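PDB 5U5N: HTPA Reductase from Selaginella moellendorffii, which probably catalyses the NAD(P)H-dependent reduction of 4-hydroxy-tetrahydrodipicolinate to tetrahydrodipicolinate in the diaminopimelate route to lysine. Local coordinates for residues T121-V133 / I242-L254. Residues are numbered along the deposited sequence; the frame is centred on the assembly and turned at random.
Sequences TYSIIAPQMGKQV and IYAQGTVDAVLFL. With NAD (nicotinamide-adenine-dinucleotide), chain C.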
# COMPACT_ATOMS: atom_id res chain seq x y z
N THR A 121 8.72 15.65 28.52
CA THR A 121 8.18 16.76 27.75
C THR A 121 7.35 16.22 26.58
O THR A 121 7.84 15.37 25.82
CB THR A 121 9.33 17.60 27.13
OG1 THR A 121 10.28 17.92 28.13
CG2 THR A 121 8.82 18.90 26.49
N TYR A 122 6.13 16.75 26.42
CA TYR A 122 5.33 16.44 25.24
C TYR A 122 6.08 16.82 23.97
O TYR A 122 6.38 18.00 23.77
CB TYR A 122 3.95 17.12 25.29
CG TYR A 122 3.05 16.51 26.34
CD1 TYR A 122 2.39 15.30 26.10
CD2 TYR A 122 2.88 17.10 27.58
CE1 TYR A 122 1.56 14.74 27.06
CE2 TYR A 122 2.05 16.55 28.54
CZ TYR A 122 1.41 15.36 28.27
OH TYR A 122 0.61 14.80 29.23
N SER A 123 6.38 15.83 23.13
CA SER A 123 7.12 16.07 21.90
C SER A 123 6.78 15.13 20.75
O SER A 123 6.29 14.04 20.94
CB SER A 123 8.65 16.01 22.16
OG SER A 123 8.98 14.99 23.07
N ILE A 124 7.08 15.60 19.55
CA ILE A 124 7.10 14.78 18.36
C ILE A 124 8.48 15.01 17.77
O ILE A 124 8.84 16.12 17.40
CB ILE A 124 6.00 15.19 17.36
CG1 ILE A 124 4.62 14.80 17.91
CG2 ILE A 124 6.22 14.49 16.02
CD1 ILE A 124 3.51 15.63 17.32
N ILE A 125 9.25 13.94 17.69
CA ILE A 125 10.55 13.97 17.06
C ILE A 125 10.43 13.07 15.85
O ILE A 125 10.29 11.84 15.98
CB ILE A 125 11.65 13.49 18.04
CG1 ILE A 125 11.79 14.54 19.16
CG2 ILE A 125 12.98 13.31 17.31
CD1 ILE A 125 12.56 14.10 20.37
N ALA A 126 10.44 13.69 14.68
CA ALA A 126 10.30 12.92 13.46
C ALA A 126 11.16 13.54 12.37
O ALA A 126 10.88 14.69 11.92
CB ALA A 126 8.84 12.88 13.05
N PRO A 127 12.19 12.82 11.93
CA PRO A 127 13.03 13.32 10.85
C PRO A 127 12.43 13.20 9.43
O PRO A 127 13.04 13.70 8.48
CB PRO A 127 14.30 12.47 10.99
CG PRO A 127 13.80 11.17 11.53
CD PRO A 127 12.62 11.48 12.38
N GLN A 128 11.28 12.54 9.29
CA GLN A 128 10.47 12.61 8.04
C GLN A 128 9.03 13.00 8.42
O GLN A 128 8.33 12.23 9.04
CB GLN A 128 10.54 11.26 7.30
CG GLN A 128 9.51 10.99 6.21
CD GLN A 128 9.63 11.85 5.00
OE1 GLN A 128 9.05 12.92 4.91
NE2 GLN A 128 10.35 11.35 4.01
N MET A 129 8.63 14.21 8.03
CA MET A 129 7.34 14.80 8.39
C MET A 129 6.36 14.80 7.23
O MET A 129 5.21 15.23 7.41
CB MET A 129 7.52 16.24 8.91
CG MET A 129 8.36 16.30 10.16
SD MET A 129 7.43 15.84 11.64
CE MET A 129 6.62 17.40 11.94
N GLY A 130 6.80 14.35 6.06
CA GLY A 130 5.86 14.12 4.96
C GLY A 130 5.01 12.91 5.29
O GLY A 130 5.34 11.78 4.84
N LYS A 131 3.91 13.16 6.03
CA LYS A 131 3.16 12.07 6.65
C LYS A 131 2.58 11.07 5.67
O LYS A 131 2.45 9.91 6.02
CB LYS A 131 2.07 12.56 7.62
CG LYS A 131 0.75 12.93 6.99
CD LYS A 131 -0.28 13.26 8.05
CE LYS A 131 -1.65 13.31 7.39
NZ LYS A 131 -2.70 13.65 8.36
N GLN A 132 2.23 11.50 4.47
CA GLN A 132 1.64 10.56 3.48
C GLN A 132 2.70 9.58 3.00
O GLN A 132 2.40 8.40 2.72
CB GLN A 132 1.00 11.30 2.31
CG GLN A 132 -0.29 12.03 2.68
CD GLN A 132 -0.06 13.32 3.48
OE1 GLN A 132 1.07 13.82 3.57
NE2 GLN A 132 -1.15 13.87 4.06
N VAL A 133 3.93 10.08 2.86
CA VAL A 133 5.06 9.21 2.53
C VAL A 133 5.34 8.25 3.71
O VAL A 133 5.55 7.03 3.47
CB VAL A 133 6.32 10.01 2.10
CG1 VAL A 133 7.50 9.07 1.91
CG2 VAL A 133 6.06 10.73 0.77
N ILE A 242 4.57 19.27 1.55
CA ILE A 242 4.18 18.06 2.29
C ILE A 242 4.75 18.07 3.71
O ILE A 242 4.11 17.57 4.64
CB ILE A 242 4.56 16.74 1.57
CG1 ILE A 242 3.81 15.55 2.17
CG2 ILE A 242 6.06 16.49 1.57
CD1 ILE A 242 4.14 14.22 1.56
N TYR A 243 5.95 18.63 3.88
CA TYR A 243 6.59 18.72 5.21
C TYR A 243 5.84 19.77 6.04
O TYR A 243 5.54 19.52 7.21
CB TYR A 243 8.12 19.00 5.11
CG TYR A 243 8.79 18.12 4.06
CD1 TYR A 243 8.85 16.74 4.22
CD2 TYR A 243 9.30 18.65 2.87
CE1 TYR A 243 9.42 15.92 3.25
CE2 TYR A 243 9.86 17.84 1.89
CZ TYR A 243 9.91 16.48 2.08
OH TYR A 243 10.41 15.64 1.09
N ALA A 244 5.53 20.92 5.44
CA ALA A 244 4.70 21.96 6.06
C ALA A 244 3.33 21.44 6.51
O ALA A 244 2.90 21.65 7.66
CB ALA A 244 4.52 23.12 5.10
N GLN A 245 2.64 20.77 5.61
CA GLN A 245 1.30 20.23 5.95
C GLN A 245 1.38 19.13 7.03
O GLN A 245 0.54 19.09 7.90
CB GLN A 245 0.55 19.73 4.69
CG GLN A 245 0.21 20.83 3.70
CD GLN A 245 -0.60 21.93 4.33
OE1 GLN A 245 -1.54 21.65 5.04
NE2 GLN A 245 -0.22 23.19 4.10
N GLY A 246 2.39 18.28 7.00
CA GLY A 246 2.56 17.29 8.05
C GLY A 246 2.90 17.90 9.40
O GLY A 246 2.40 17.44 10.43
N THR A 247 3.73 18.93 9.41
CA THR A 247 4.00 19.67 10.65
C THR A 247 2.71 20.26 11.30
O THR A 247 2.51 20.17 12.51
CB THR A 247 5.06 20.79 10.45
OG1 THR A 247 6.20 20.28 9.74
CG2 THR A 247 5.49 21.28 11.79
N VAL A 248 1.82 20.83 10.49
CA VAL A 248 0.54 21.32 11.03
C VAL A 248 -0.25 20.18 11.73
O VAL A 248 -0.74 20.31 12.83
CB VAL A 248 -0.33 21.96 9.93
CG1 VAL A 248 -1.74 22.25 10.42
CG2 VAL A 248 0.30 23.26 9.44
N ASP A 249 -0.33 19.04 11.06
CA ASP A 249 -1.01 17.86 11.62
C ASP A 249 -0.34 17.37 12.90
O ASP A 249 -1.02 16.99 13.85
CB ASP A 249 -1.03 16.73 10.62
CG ASP A 249 -1.74 17.12 9.32
OD1 ASP A 249 -2.67 17.99 9.34
OD2 ASP A 249 -1.35 16.53 8.26
N ALA A 250 0.99 17.38 12.92
CA ALA A 250 1.71 16.97 14.11
C ALA A 250 1.34 17.90 15.27
O ALA A 250 1.10 17.45 16.38
CB ALA A 250 3.23 16.96 13.85
N VAL A 251 1.24 19.20 15.00
CA VAL A 251 0.95 20.19 16.06
C VAL A 251 -0.48 19.98 16.58
O VAL A 251 -0.73 20.07 17.77
CB VAL A 251 1.13 21.63 15.55
CG1 VAL A 251 0.37 22.65 16.40
CG2 VAL A 251 2.60 21.99 15.50
N LEU A 252 -1.39 19.69 15.66
CA LEU A 252 -2.78 19.41 16.02
C LEU A 252 -2.89 18.16 16.89
O LEU A 252 -3.59 18.15 17.87
CB LEU A 252 -3.64 19.24 14.78
CG LEU A 252 -3.93 20.48 13.95
CD1 LEU A 252 -4.74 20.10 12.74
CD2 LEU A 252 -4.64 21.55 14.77
N PHE A 253 -2.17 17.11 16.51
CA PHE A 253 -2.11 15.89 17.31
C PHE A 253 -1.51 16.14 18.69
O PHE A 253 -2.12 15.77 19.68
CB PHE A 253 -1.35 14.81 16.54
CG PHE A 253 -1.17 13.51 17.30
CD1 PHE A 253 -2.15 12.52 17.29
CD2 PHE A 253 -0.01 13.29 18.03
CE1 PHE A 253 -1.96 11.34 17.97
CE2 PHE A 253 0.18 12.09 18.70
CZ PHE A 253 -0.79 11.12 18.67
N LEU A 254 -0.36 16.79 18.76
CA LEU A 254 0.31 17.02 20.07
C LEU A 254 -0.55 17.90 20.99
O LEU A 254 -0.67 17.67 22.18
CB LEU A 254 1.72 17.62 19.89
CG LEU A 254 2.65 17.56 21.10
CD1 LEU A 254 2.88 16.13 21.56
CD2 LEU A 254 4.00 18.24 20.81
PA NAD C . 17.74 26.78 6.32
O1A NAD C . 19.26 26.79 6.26
O2A NAD C . 16.90 27.39 5.21
O5B NAD C . 17.24 27.45 7.67
C5B NAD C . 17.62 26.98 8.95
C4B NAD C . 17.57 28.19 9.87
O4B NAD C . 17.84 27.82 11.23
C3B NAD C . 18.58 29.27 9.49
O3B NAD C . 17.87 30.40 8.94
C2B NAD C . 19.36 29.56 10.79
O2B NAD C . 19.66 30.97 10.94
C1B NAD C . 18.45 28.95 11.87
N9A NAD C . 19.07 28.52 13.15
C8A NAD C . 20.27 27.94 13.33
N7A NAD C . 20.49 27.69 14.64
C5A NAD C . 19.41 28.09 15.33
C6A NAD C . 18.99 28.12 16.75
N6A NAD C . 19.80 27.64 17.72
N1A NAD C . 17.78 28.63 17.06
C2A NAD C . 16.95 29.12 16.11
N3A NAD C . 17.27 29.13 14.79
C4A NAD C . 18.46 28.63 14.35
O3 NAD C . 17.31 25.25 6.59
PN NAD C . 15.95 24.57 6.01
O1N NAD C . 16.14 24.49 4.52
O2N NAD C . 14.75 25.29 6.59
O5D NAD C . 16.05 23.14 6.75
C5D NAD C . 16.07 23.09 8.18
C4D NAD C . 16.25 21.68 8.72
O4D NAD C . 15.05 20.94 8.51
C3D NAD C . 17.39 20.89 8.06
O3D NAD C . 18.14 20.13 9.03
C2D NAD C . 16.67 19.96 7.10
O2D NAD C . 17.35 18.72 6.89
C1D NAD C . 15.36 19.71 7.83
N1N NAD C . 14.24 19.22 7.00
C2N NAD C . 13.51 18.22 7.52
C3N NAD C . 12.42 17.68 6.86
C7N NAD C . 11.63 16.54 7.47
O7N NAD C . 11.03 15.77 6.73
N7N NAD C . 11.57 16.34 8.80
C4N NAD C . 12.09 18.20 5.60
C5N NAD C . 12.85 19.23 5.06
C6N NAD C . 13.93 19.74 5.79
O HOH W 1 1.20 16.35 4.48
O HOH W 2 -0.77 16.31 5.64
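Tyr243 turns the edge of its ring to the 128-130 backbone, with Gln128 OE1 lying in the ring plane 3.4 Å from CE1. The same OE1 accepts the N-H of Gly130 on an in-plane lone pair, which favours this placement of the amide, though the Gln128 side chain is poorly ordered. One ring face meets the nicotinamide of NAD, C4N standing 3.6 Å above the plane toward the rim; Ile242 CG2 covers the centre of the opposite face. Met129 N donates to the carboxamide O7N of NAD (3.1 Å, N-H...O 162°). Replacing Tyr243 with alanine is likely to strip C4N of the aromatic face over which it sits and Gln128 OE1 of the ring edge beside it. Behind the ring, Gly246 permits close approach: its CA-H points almost straight at Met129 O (3.4 Å), where a side chain would collide. The Met129 chain, bent at chi2 (-79°) and chi3 (-81°), brings CE against Thr247 OG1 and Ala250 CB. Ile124 CD1, on strand 123-125, reaches Ala250 CB (3.7 Å) and Leu254 CB. Beyond Gly130, at the N-cap of helix 131-146, extended Lys131 crosses Asp249, and Lys131 NZ makes a salt bridge, and a weak hydrogen bond, with Asp249 OD2 (3.2 Å); Asp249 OD1 pairs with Arg279. A water links OD2 to Gln132 NE2, which also donates to Ala150 O of the second subunit. Helix 241-259 thus packs on the Rossmann-type parallel sheet and the turn leading from it. Apolar contacts and a charged pair join them, while backbone N-H and aromatic face together address the cofactor's nicotinamide end.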